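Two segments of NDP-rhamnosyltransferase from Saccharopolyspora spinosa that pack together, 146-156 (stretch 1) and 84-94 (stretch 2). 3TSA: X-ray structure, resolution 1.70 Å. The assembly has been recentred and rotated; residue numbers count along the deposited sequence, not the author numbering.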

ATOM      1  N   ASP A 146     -18.605   3.708 -17.247  1.00 13.50           N
ATOM      2  CA  ASP A 146     -19.481   4.506 -16.316  1.00 11.96           C
ATOM      3  C   ASP A 146     -20.833   4.621 -17.005  1.00 12.79           C
ATOM      4  O   ASP A 146     -20.990   5.447 -17.900  1.00 14.87           O
ATOM      5  CB  ASP A 146     -18.845   5.908 -16.117  1.00 12.14           C
ATOM      6  CG  ASP A 146     -19.702   6.821 -15.205  1.00 14.96           C
ATOM      7  OD1 ASP A 146     -20.828   6.413 -14.779  1.00 15.02           O
ATOM      8  OD2 ASP A 146     -19.240   7.918 -14.888  1.00 17.47           O
ATOM      9  N   PRO A 147     -21.853   3.796 -16.581  1.00 14.78           N
ATOM     10  CA  PRO A 147     -23.190   3.877 -17.193  1.00 14.36           C
ATOM     11  C   PRO A 147     -24.151   4.690 -16.343  1.00 16.42           C
ATOM     12  O   PRO A 147     -25.351   4.432 -16.359  1.00 16.86           O
ATOM     13  CB  PRO A 147     -23.659   2.413 -17.212  1.00 16.77           C
ATOM     14  CG  PRO A 147     -22.713   1.651 -16.455  1.00 15.25           C
ATOM     15  CD  PRO A 147     -21.693   2.584 -15.766  1.00 15.58           C
ATOM     16  N   THR A 148     -23.620   5.659 -15.600  1.00 15.66           N
ATOM     17  CA  THR A 148     -24.495   6.399 -14.662  1.00 16.47           C
ATOM     18  C   THR A 148     -25.263   7.545 -15.225  1.00 16.88           C
ATOM     19  O   THR A 148     -26.166   8.025 -14.556  1.00 17.26           O
ATOM     20  CB  THR A 148     -23.756   6.826 -13.352  1.00 15.11           C
ATOM     21  OG1 THR A 148     -22.763   7.823 -13.622  1.00 15.22           O
ATOM     22  CG2 THR A 148     -23.230   5.603 -12.629  1.00 16.60           C
ATOM     23  N   ALA A 149     -24.924   7.998 -16.429  1.00 17.89           N
ATOM     24  CA  ALA A 149     -25.674   9.117 -17.091  1.00 18.50           C
ATOM     25  C   ALA A 149     -27.136   8.844 -17.304  1.00 20.55           C
ATOM     26  O   ALA A 149     -27.987   9.776 -17.444  1.00 21.67           O
ATOM     27  CB  ALA A 149     -25.080   9.506 -18.392  1.00 19.03           C
ATOM     28  N   GLY A 150     -27.676   7.689 -17.391  1.00 17.73           N
ATOM     29  CA  GLY A 150     -29.139   8.355 -17.594  1.00 23.17           C
ATOM     30  C   GLY A 150     -30.048   8.460 -16.364  1.00 20.01           C
ATOM     31  O   GLY A 150     -30.102   9.444 -15.557  1.00 21.51           O
ATOM     32  N   PRO A 151     -30.738   7.390 -16.177  1.00 21.27           N
ATOM     33  CA  PRO A 151     -31.575   7.052 -15.035  1.00 20.13           C
ATOM     34  C   PRO A 151     -30.903   7.251 -13.684  1.00 18.54           C
ATOM     35  O   PRO A 151     -31.503   7.878 -12.804  1.00 18.57           O
ATOM     36  CB  PRO A 151     -31.966   5.597 -15.278  1.00 20.86           C
ATOM     37  CG  PRO A 151     -31.209   5.184 -16.506  1.00 24.45           C
ATOM     38  CD  PRO A 151     -30.761   6.376 -17.235  1.00 22.14           C
ATOM     39  N   PHE A 152     -29.656   6.810 -13.519  1.00 18.13           N
ATOM     40  CA  PHE A 152     -28.981   6.947 -12.208  1.00 18.76           C
ATOM     41  C   PHE A 152     -28.753   8.432 -11.868  1.00 19.02           C
ATOM     42  O   PHE A 152     -29.120   8.899 -10.774  1.00 17.71           O
ATOM     43  CB  PHE A 152     -27.662   6.127 -12.148  1.00 19.57           C
ATOM     44  CG  PHE A 152     -26.901   6.293 -10.837  1.00 16.00           C
ATOM     45  CD1 PHE A 152     -26.115   7.444 -10.633  1.00 14.68           C
ATOM     46  CD2 PHE A 152     -26.972   5.322  -9.825  1.00 16.45           C
ATOM     47  CE1 PHE A 152     -25.400   7.639  -9.446  1.00 17.19           C
ATOM     48  CE2 PHE A 152     -26.260   5.521  -8.605  1.00 14.65           C
ATOM     49  CZ  PHE A 152     -25.478   6.670  -8.440  1.00 13.24           C
ATOM     50  N   SER A 153     -28.156   9.175 -12.771  1.00 18.28           N
ATOM     51  CA  SER A 153     -27.792  10.523 -12.434  1.00 19.92           C
ATOM     52  C   SER A 153     -29.068  11.380 -12.275  1.00 20.20           C
ATOM     53  O   SER A 153     -29.132  12.264 -11.373  1.00 18.52           O
ATOM     54  CB  SER A 153     -26.912  11.047 -13.537  1.00 21.15           C
ATOM     55  OG  SER A 153     -26.794  12.433 -13.383  1.00 22.19           O
ATOM     56  N   ASP A 154     -30.090  11.084 -13.073  1.00 19.48           N
ATOM     57  CA  ASP A 154     -31.356  11.837 -12.957  1.00 20.45           C
ATOM     58  C   ASP A 154     -32.035  11.590 -11.622  1.00 18.25           C
ATOM     59  O   ASP A 154     -32.619  12.544 -11.052  1.00 18.92           O
ATOM     60  CB  ASP A 154     -32.311  11.419 -14.071  1.00 21.42           C
ATOM     61  CG  ASP A 154     -32.006  12.139 -15.398  1.00 23.70           C
ATOM     62  OD1 ASP A 154     -31.121  13.042 -15.459  1.00 26.08           O
ATOM     63  OD2 ASP A 154     -32.632  11.758 -16.402  1.00 31.23           O
ATOM     64  N   ARG A 155     -32.058  10.341 -11.162  1.00 18.19           N
ATOM     65  CA  ARG A 155     -32.643  10.003  -9.848  1.00 16.92           C
ATOM     66  C   ARG A 155     -31.837  10.587  -8.723  1.00 16.79           C
ATOM     67  O   ARG A 155     -32.381  11.076  -7.732  1.00 18.25           O
ATOM     68  CB  ARG A 155     -32.801   8.474  -9.760  1.00 15.95           C
ATOM     69  CG  ARG A 155     -33.489   7.926  -8.490  1.00 16.71           C
ATOM     70  CD  ARG A 155     -34.982   8.446  -8.430  1.00 21.42           C
ATOM     71  NE  ARG A 155     -35.534   7.896  -7.213  1.00 31.98           N
ATOM     72  CZ  ARG A 155     -36.704   8.238  -6.664  1.00 35.88           C
ATOM     73  NH1 ARG A 155     -37.472   9.186  -7.205  1.00 34.92           N
ATOM     74  NH2 ARG A 155     -37.073   7.602  -5.556  1.00 35.39           N
ATOM     75  N   ALA A 156     -30.500  10.565  -8.837  1.00 16.41           N
ATOM     76  CA  ALA A 156     -29.666  11.208  -7.822  1.00 16.72           C
ATOM     77  C   ALA A 156     -29.971  12.716  -7.650  1.00 17.69           C
ATOM     78  O   ALA A 156     -30.017  13.246  -6.524  1.00 17.51           O
ATOM     79  CB  ALA A 156     -28.198  11.018  -8.190  1.00 15.82           C
TER
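Stretch 2, residues 84-94: GRQLWEQTASN

Stretch 2 is helical throughout, with backbone i to i+4 hydrogen bonds running from Trp88 N to Gly84 O (3.1 Å) through Asn94 N to Gln90 O (2.8 Å). Its axis runs in broadly the same sense as helix 151-156, the two crossing at -41° with a closest approach of 7.6 Å. The CA atoms of Pro151 and Arg85 lie 5.2 Å apart and those of Phe152 and Trp88 5.0 Å, which sets the register.

Arg85 begins the contact: its O lies 3.6 Å from Pro151 CB. Gln86 and Leu87 make none. Trp88, chi1 m, points toward stretch 1; its CB is 3.9 Å from Pro151 CB, its CE3 4.0 Å from Phe152 CB, and its CH2 reaches Pro147 CG at 3.5 Å, so the indole extends the contact to Pro147, ahead of helix 151-156. Glu89 CG packs 3.7 Å from Pro151 CB. Gln90 points away. Thr91 CG2 meets the edge of the Phe152 ring, 3.9 Å from CE2. One turn beyond Trp88, Ala92 CB covers a face of that ring, 4.0 Å from its centroid and 25° off the normal, a CH-pi contact. Ser93 OG accepts hydrogen bonds from Arg155 NE (2.8 Å, 164°) and NH2 (3.2 Å, 137°) while donating to Glu89 O (3.1 Å). Asn94 is out of reach.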

ATOM      1  N   GLY A  84     -34.462  -1.300 -17.549  1.00 20.89           N
ATOM      2  CA  GLY A  84     -33.027  -0.859 -17.357  1.00 19.85           C
ATOM      3  C   GLY A  84     -33.016   0.421 -16.530  1.00 20.08           C
ATOM      4  O   GLY A  84     -32.276   0.561 -15.537  1.00 18.84           O
ATOM      5  N   ARG A  85     -33.900   1.347 -16.907  1.00 21.79           N
ATOM      6  CA  ARG A  85     -34.104   2.601 -16.137  1.00 22.67           C
ATOM      7  C   ARG A  85     -34.440   2.282 -14.695  1.00 23.69           C
ATOM      8  O   ARG A  85     -33.846   2.899 -13.802  1.00 23.11           O
ATOM      9  CB  ARG A  85     -35.199   3.525 -16.719  1.00 23.49           C
ATOM     10  CG  ARG A  85     -34.882   4.071 -18.047  1.00 29.80           C
ATOM     11  CD  ARG A  85     -35.789   5.290 -18.422  1.00 40.46           C
ATOM     12  NE  ARG A  85     -35.857   5.453 -19.892  1.00 48.90           N
ATOM     13  CZ  ARG A  85     -34.834   5.786 -20.707  1.00 52.10           C
ATOM     14  NH1 ARG A  85     -35.050   5.922 -22.029  1.00 54.00           N
ATOM     15  NH2 ARG A  85     -33.597   5.982 -20.236  1.00 50.51           N
ATOM     16  N   GLN A  86     -35.375   1.357 -14.421  1.00 23.67           N
ATOM     17  CA  GLN A  86     -35.740   1.052 -13.012  1.00 24.66           C
ATOM     18  C   GLN A  86     -34.574   0.524 -12.196  1.00 23.88           C
ATOM     19  O   GLN A  86     -34.425   0.852 -11.016  1.00 23.91           O
ATOM     20  CB  GLN A  86     -36.791  -0.061 -12.963  1.00 25.54           C
ATOM     21  CG  GLN A  86     -38.237   0.391 -13.131  1.00 33.85           C
ATOM     22  CD  GLN A  86     -39.204  -0.780 -12.806  1.00 41.93           C
ATOM     23  OE1 GLN A  86     -40.374  -0.586 -12.479  1.00 47.11           O
ATOM     24  NE2 GLN A  86     -38.690  -1.997 -12.900  1.00 44.40           N
ATOM     25  N   LEU A  87     -33.746  -0.343 -12.800  1.00 21.54           N
ATOM     26  CA  LEU A  87     -32.602  -0.868 -12.054  1.00 19.15           C
ATOM     27  C   LEU A  87     -31.691   0.247 -11.664  1.00 19.63           C
ATOM     28  O   LEU A  87     -31.257   0.262 -10.516  1.00 21.04           O
ATOM     29  CB  LEU A  87     -31.782  -1.865 -12.856  1.00 19.64           C
ATOM     30  CG  LEU A  87     -32.306  -3.298 -13.042  1.00 22.41           C
ATOM     31  CD1 LEU A  87     -31.336  -3.931 -14.081  1.00 20.48           C
ATOM     32  CD2 LEU A  87     -32.350  -4.137 -11.776  1.00 24.00           C
ATOM     33  N   TRP A  88     -31.344   1.116 -12.631  1.00 19.21           N
ATOM     34  CA  TRP A  88     -30.386   2.199 -12.347  1.00 18.65           C
ATOM     35  C   TRP A  88     -31.046   3.238 -11.428  1.00 19.27           C
ATOM     36  O   TRP A  88     -30.383   3.750 -10.535  1.00 19.74           O
ATOM     37  CB  TRP A  88     -29.847   2.818 -13.622  1.00 19.26           C
ATOM     38  CG  TRP A  88     -28.874   1.879 -14.284  1.00 18.31           C
ATOM     39  CD1 TRP A  88     -29.099   1.025 -15.334  1.00 17.69           C
ATOM     40  CD2 TRP A  88     -27.508   1.734 -13.915  1.00 17.90           C
ATOM     41  NE1 TRP A  88     -27.927   0.335 -15.624  1.00 18.37           N
ATOM     42  CE2 TRP A  88     -26.936   0.752 -14.772  1.00 16.53           C
ATOM     43  CE3 TRP A  88     -26.716   2.322 -12.921  1.00 16.13           C
ATOM     44  CZ2 TRP A  88     -25.581   0.348 -14.639  1.00 19.49           C
ATOM     45  CZ3 TRP A  88     -25.403   1.977 -12.812  1.00 15.82           C
ATOM     46  CH2 TRP A  88     -24.816   1.028 -13.679  1.00 19.19           C
ATOM     47  N   GLU A  89     -32.344   3.482 -11.588  1.00 18.38           N
ATOM     48  CA  GLU A  89     -33.040   4.421 -10.646  1.00 20.53           C
ATOM     49  C   GLU A  89     -33.077   3.877  -9.203  1.00 21.28           C
ATOM     50  O   GLU A  89     -32.877   4.649  -8.213  1.00 21.08           O
ATOM     51  CB  GLU A  89     -34.438   4.830 -11.187  1.00 19.84           C
ATOM     52  CG  GLU A  89     -34.328   5.697 -12.475  1.00 24.73           C
ATOM     53  CD  GLU A  89     -35.677   5.977 -13.117  1.00 34.39           C
ATOM     54  OE1 GLU A  89     -36.616   5.151 -12.970  1.00 37.59           O
ATOM     55  OE2 GLU A  89     -35.782   7.017 -13.770  1.00 31.12           O
ATOM     56  N   GLN A  90     -33.277   2.555  -9.054  1.00 21.84           N
ATOM     57  CA  GLN A  90     -33.322   1.939  -7.705  1.00 23.71           C
ATOM     58  C   GLN A  90     -31.924   1.982  -7.055  1.00 23.73           C
ATOM     59  O   GLN A  90     -31.767   2.268  -5.841  1.00 24.83           O
ATOM     60  CB  GLN A  90     -33.945   0.525  -7.786  1.00 24.17           C
ATOM     61  CG  GLN A  90     -33.472  -0.591  -6.790  1.00 31.88           C
ATOM     62  CD  GLN A  90     -33.364  -2.047  -7.504  1.00 41.58           C
ATOM     63  OE1 GLN A  90     -34.187  -2.422  -8.391  1.00 45.60           O
ATOM     64  NE2 GLN A  90     -32.340  -2.830  -7.114  1.00 42.99           N
ATOM     65  N   THR A  91     -30.877   1.751  -7.864  1.00 20.98           N
ATOM     66  CA  THR A  91     -29.531   1.930  -7.372  1.00 20.81           C
ATOM     67  C   THR A  91     -29.316   3.320  -6.798  1.00 19.84           C
ATOM     68  O   THR A  91     -28.805   3.443  -5.657  1.00 19.69           O
ATOM     69  CB  THR A  91     -28.460   1.666  -8.488  1.00 21.57           C
ATOM     70  OG1 THR A  91     -28.674   0.333  -8.934  1.00 23.32           O
ATOM     71  CG2 THR A  91     -27.063   1.728  -7.882  1.00 20.23           C
ATOM     72  N   ALA A  92     -29.694   4.349  -7.568  1.00 17.91           N
ATOM     73  CA  ALA A  92     -29.516   5.719  -7.105  1.00 19.74           C
ATOM     74  C   ALA A  92     -30.390   5.950  -5.859  1.00 18.64           C
ATOM     75  O   ALA A  92     -29.949   6.574  -4.870  1.00 19.71           O
ATOM     76  CB  ALA A  92     -29.870   6.708  -8.186  1.00 20.47           C
ATOM     77  N   SER A  93     -31.602   5.401  -5.855  1.00 20.18           N
ATOM     78  CA  SER A  93     -32.411   5.611  -4.671  1.00 20.22           C
ATOM     79  C   SER A  93     -31.751   5.041  -3.405  1.00 21.46           C
ATOM     80  O   SER A  93     -31.703   5.726  -2.364  1.00 19.29           O
ATOM     81  CB  SER A  93     -33.763   4.983  -4.875  1.00 21.62           C
ATOM     82  OG  SER A  93     -34.474   5.757  -5.793  1.00 22.29           O
ATOM     83  N   ASN A  94     -31.267   3.792  -3.510  1.00 21.40           N
ATOM     84  CA  ASN A  94     -30.525   3.176  -2.416  1.00 22.51           C
ATOM     85  C   ASN A  94     -29.385   4.007  -1.972  1.00 21.78           C
ATOM     86  O   ASN A  94     -29.251   4.214  -0.763  1.00 23.35           O
ATOM     87  CB  ASN A  94     -29.985   1.809  -2.780  1.00 23.91           C
ATOM     88  CG  ASN A  94     -31.088   0.857  -3.132  1.00 26.74           C
ATOM     89  OD1 ASN A  94     -32.239   1.175  -2.891  1.00 28.51           O
ATOM     90  ND2 ASN A  94     -30.751  -0.294  -3.727  1.00 32.44           N
TER